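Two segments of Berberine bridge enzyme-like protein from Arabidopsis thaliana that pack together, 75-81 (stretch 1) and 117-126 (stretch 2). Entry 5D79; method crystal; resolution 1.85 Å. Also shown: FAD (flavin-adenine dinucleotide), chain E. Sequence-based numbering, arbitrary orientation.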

# COMPACT_ATOMS: atom_id res chain seq x y z
N THR A 75 5.32 -3.71 22.69
CA THR A 75 5.35 -4.48 21.45
C THR A 75 6.71 -5.13 21.24
O THR A 75 7.73 -4.61 21.71
CB THR A 75 4.99 -3.60 20.22
OG1 THR A 75 5.81 -2.43 20.20
CG2 THR A 75 3.52 -3.19 20.27
N PRO A 76 6.74 -6.29 20.56
CA PRO A 76 7.97 -7.06 20.38
C PRO A 76 9.08 -6.27 19.68
O PRO A 76 8.85 -5.58 18.68
CB PRO A 76 7.52 -8.25 19.52
CG PRO A 76 6.07 -8.43 19.87
CD PRO A 76 5.55 -7.03 20.07
N LYS A 77 10.29 -6.39 20.22
CA LYS A 77 11.46 -5.72 19.66
C LYS A 77 12.44 -6.73 19.07
O LYS A 77 12.58 -7.83 19.59
CB LYS A 77 12.13 -4.88 20.74
CG LYS A 77 11.23 -3.79 21.31
CD LYS A 77 10.71 -2.87 20.21
CE LYS A 77 9.91 -1.69 20.76
NZ LYS A 77 8.72 -2.13 21.53
N PRO A 78 13.10 -6.37 17.96
CA PRO A 78 14.12 -7.24 17.37
C PRO A 78 15.42 -7.22 18.17
O PRO A 78 15.73 -6.23 18.83
CB PRO A 78 14.34 -6.65 15.98
CG PRO A 78 14.06 -5.19 16.17
CD PRO A 78 12.94 -5.12 17.18
N VAL A 79 16.17 -8.31 18.10
CA VAL A 79 17.42 -8.44 18.83
C VAL A 79 18.57 -7.88 17.97
O VAL A 79 19.69 -7.66 18.45
CB VAL A 79 17.65 -9.92 19.23
CG1 VAL A 79 17.94 -10.77 18.01
CG2 VAL A 79 18.74 -10.04 20.27
N SER A 80 18.27 -7.61 16.70
CA SER A 80 19.20 -6.92 15.80
C SER A 80 18.52 -6.28 14.58
O SER A 80 17.50 -6.78 14.08
CB SER A 80 20.32 -7.89 15.34
OG SER A 80 19.80 -9.07 14.75
N ILE A 81 19.09 -5.16 14.13
CA ILE A 81 18.71 -4.52 12.88
C ILE A 81 19.94 -4.39 12.00
O ILE A 81 20.99 -3.98 12.45
CB ILE A 81 18.11 -3.11 13.10
CG1 ILE A 81 16.88 -3.19 14.01
CG2 ILE A 81 17.77 -2.45 11.77
CD1 ILE A 81 16.42 -1.85 14.53
N SER A 117 6.68 -5.51 9.32
CA SER A 117 8.02 -5.36 8.75
C SER A 117 9.09 -5.12 9.83
O SER A 117 10.29 -5.28 9.59
CB SER A 117 8.03 -4.21 7.74
OG SER A 117 7.49 -3.03 8.31
N TYR A 118 8.63 -4.74 11.01
CA TYR A 118 9.54 -4.52 12.14
C TYR A 118 9.00 -5.17 13.40
O TYR A 118 9.54 -4.96 14.48
CB TYR A 118 9.77 -3.02 12.36
CG TYR A 118 8.50 -2.22 12.51
CD1 TYR A 118 7.83 -1.74 11.40
CD2 TYR A 118 7.97 -1.96 13.77
CE1 TYR A 118 6.66 -1.02 11.53
CE2 TYR A 118 6.79 -1.24 13.92
CZ TYR A 118 6.14 -0.77 12.79
OH TYR A 118 4.97 -0.05 12.91
N ILE A 119 7.93 -5.95 13.27
CA ILE A 119 7.42 -6.76 14.37
C ILE A 119 7.21 -8.21 13.96
O ILE A 119 6.55 -8.48 12.96
CB ILE A 119 6.07 -6.27 14.92
CG1 ILE A 119 6.09 -4.77 15.19
CG2 ILE A 119 5.67 -7.07 16.17
CD1 ILE A 119 4.73 -4.24 15.61
N ALA A 120 7.76 -9.13 14.75
CA ALA A 120 7.40 -10.54 14.67
C ALA A 120 6.84 -10.95 16.02
O ALA A 120 7.36 -10.53 17.06
CB ALA A 120 8.60 -11.40 14.29
N TYR A 121 5.79 -11.76 16.02
CA TYR A 121 5.18 -12.16 17.29
C TYR A 121 5.58 -13.57 17.72
O TYR A 121 5.71 -14.47 16.89
CB TYR A 121 3.66 -12.03 17.19
CG TYR A 121 3.18 -10.60 17.09
CD1 TYR A 121 3.17 -9.77 18.21
CD2 TYR A 121 2.75 -10.07 15.88
CE1 TYR A 121 2.74 -8.47 18.12
CE2 TYR A 121 2.31 -8.76 15.79
CZ TYR A 121 2.31 -7.96 16.92
OH TYR A 121 1.88 -6.65 16.85
N ASN A 122 5.80 -13.74 19.02
CA ASN A 122 6.04 -15.05 19.65
C ASN A 122 7.32 -15.78 19.24
O ASN A 122 7.49 -16.96 19.56
CB ASN A 122 4.84 -15.97 19.41
CG ASN A 122 3.76 -15.82 20.46
OD1 ASN A 122 2.81 -15.06 20.30
ND2 ASN A 122 3.92 -16.55 21.57
N LYS A 123 8.22 -15.10 18.53
CA LYS A 123 9.54 -15.65 18.22
C LYS A 123 10.54 -14.54 17.89
O LYS A 123 10.25 -13.65 17.09
CB LYS A 123 9.46 -16.66 17.07
CG LYS A 123 8.83 -16.16 15.76
CD LYS A 123 8.72 -17.28 14.74
CE LYS A 123 8.21 -16.81 13.38
NZ LYS A 123 8.25 -17.90 12.34
N PRO A 124 11.72 -14.58 18.53
CA PRO A 124 12.77 -13.57 18.34
C PRO A 124 13.19 -13.38 16.88
O PRO A 124 13.24 -14.35 16.11
CB PRO A 124 13.93 -14.13 19.17
CG PRO A 124 13.27 -14.99 20.20
CD PRO A 124 12.10 -15.61 19.51
N PHE A 125 13.48 -12.15 16.49
CA PHE A 125 13.74 -11.84 15.10
C PHE A 125 14.76 -10.73 14.92
O PHE A 125 15.16 -10.08 15.88
CB PHE A 125 12.44 -11.45 14.39
CG PHE A 125 11.90 -10.10 14.79
CD1 PHE A 125 11.24 -9.94 16.00
CD2 PHE A 125 12.05 -9.00 13.96
CE1 PHE A 125 10.74 -8.70 16.38
CE2 PHE A 125 11.55 -7.75 14.34
CZ PHE A 125 10.90 -7.61 15.54
N ALA A 126 15.18 -10.52 13.69
CA ALA A 126 16.02 -9.40 13.33
C ALA A 126 15.35 -8.64 12.19
O ALA A 126 14.40 -9.15 11.59
CB ALA A 126 17.40 -9.88 12.93
PA FAD E . 6.93 -1.84 4.94
O1A FAD E . 6.37 -1.95 6.33
O2A FAD E . 8.40 -1.49 4.92
O5B FAD E . 6.62 -3.20 4.13
C5B FAD E . 5.34 -3.81 4.16
C4B FAD E . 5.39 -5.31 3.84
O4B FAD E . 6.17 -5.51 2.68
C3B FAD E . 6.02 -6.10 4.97
O3B FAD E . 5.41 -7.36 5.12
C2B FAD E . 7.46 -6.24 4.52
O2B FAD E . 8.09 -7.40 5.04
C1B FAD E . 7.34 -6.24 2.99
N9A FAD E . 8.51 -5.68 2.29
C8A FAD E . 8.98 -4.38 2.28
N7A FAD E . 10.07 -4.32 1.47
C5A FAD E . 10.31 -5.56 0.97
C6A FAD E . 11.28 -6.07 0.10
N6A FAD E . 12.07 -5.26 -0.59
N1A FAD E . 11.25 -7.41 -0.24
C2A FAD E . 10.27 -8.23 0.27
N3A FAD E . 9.32 -7.72 1.13
C4A FAD E . 9.33 -6.41 1.47
N1 FAD E . -1.44 1.64 -0.49
C2 FAD E . -2.09 1.86 -1.69
O2 FAD E . -1.92 1.10 -2.65
N3 FAD E . -2.94 2.96 -1.82
C4 FAD E . -3.14 3.83 -0.76
O4 FAD E . -3.81 4.85 -0.95
C4X FAD E . -2.46 3.62 0.44
N5 FAD E . -2.53 4.54 1.47
C5X FAD E . -1.62 4.47 2.51
C6 FAD E . -1.49 5.51 3.43
C7 FAD E . -0.58 5.42 4.48
C7M FAD E . -0.46 6.54 5.47
C8 FAD E . 0.25 4.30 4.59
C8M FAD E . 1.23 4.17 5.72
C9 FAD E . 0.12 3.26 3.67
C9A FAD E . -0.84 3.32 2.67
N10 FAD E . -1.00 2.28 1.77
C10 FAD E . -1.59 2.53 0.55
C1' FAD E . -0.48 0.91 2.10
C2' FAD E . 0.95 0.68 1.62
O2' FAD E . 0.97 0.68 0.21
C3' FAD E . 1.41 -0.66 2.19
O3' FAD E . 1.48 -0.54 3.59
C4' FAD E . 2.78 -1.04 1.70
O4' FAD E . 2.95 -2.43 1.79
C5' FAD E . 3.83 -0.42 2.60
O5' FAD E . 5.08 -0.49 1.96
P FAD E . 6.36 0.03 2.77
O1P FAD E . 7.62 -0.39 2.06
O2P FAD E . 6.30 1.52 2.97
O3P FAD E . 6.07 -0.70 4.18
O HOH W 1 13.46 -10.13 18.78

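The contact is shaped by two bumps, one from each stretch: Pro 76 enters a hollow of the second stretch, and the ring of Phe 125 packs against the run from Pro 76 to Pro 78. About 444 Å² of surface, summed over both sides, is buried between the segments, and Pro 76 and Phe 125 account for the largest shares.

Pro 76 points its CA-to-CB bond toward the second stretch and pushes its ring into a hollow formed by three consecutive residues, Ile 119, Ala 120 and Tyr 121. Each lines a different part of the pocket. The CD atom of Pro 76 lies 3.9 Å from CG2 of Ile 119, its CG sits 3.6 Å from CD1 of Tyr 121, and its CB rests 3.4 Å from the carbonyl O of Ala 120. The ring is thus met by a methyl group, an aromatic ring and the backbone. Tyr 121 starts sideways from its CA, but the end of its side chain comes nearer and forms one wall of the hollow; the proline approaches the tyrosine ring obliquely.

The second bump comes from the opposite partner. Phe 125 also leaves its backbone sideways, and with chi1 at 71° (p) its ring reaches across to the first stretch, where the run from Pro 76 to Pro 78 meets one face and part of the edge. Pro 78 covers one face: its CB stands 3.8 Å from the centroid of the Phe 125 ring and 26° off the normal, a CH-pi contact, and approaches CE2 of the same ring to 3.4 Å. The carbonyl O of Pro 76 lies at the ring edge, near its plane, 4.3 Å from Phe 125 CZ, while the backbone C of Lys 77 comes within 3.7 Å of Phe 125 CE1. Contact with Lys 77 is therefore made through its main chain; its CA-to-CB bond points away, and the side chain folds back along its own stretch, where NZ donates a hydrogen bond to Thr 75 O at 2.7 Å.

Polar links join the two backbones beside the phenylalanine. Val 79 N donates to Phe 125 O at 3.0 Å, with an angle of 160° at the hydrogen, the one direct hydrogen bond between the stretches. A water fills the gap alongside: it donates to Lys 77 O at 2.6 Å and accepts from Phe 125 N at 3.1 Å, so that both main-chain groups of Phe 125 face polar partners while its ring is packed against proline.

Beyond this point the chains run close together. Ser 80 and Ala 126 have CA atoms 4.7 Å apart in a loose parallel pairing, with their side chains on the same face of the sheet. The small alanine fits tightly: Ser 80 OG is 3.1 Å from Ala 126 CB, and Ala 126 CA makes a CA-H...O contact with Ser 80 O, also at 3.1 Å. At the other end of the second stretch, Ser 117 lies clear of the first and its OG instead donates to FAD O1A at 2.5 Å.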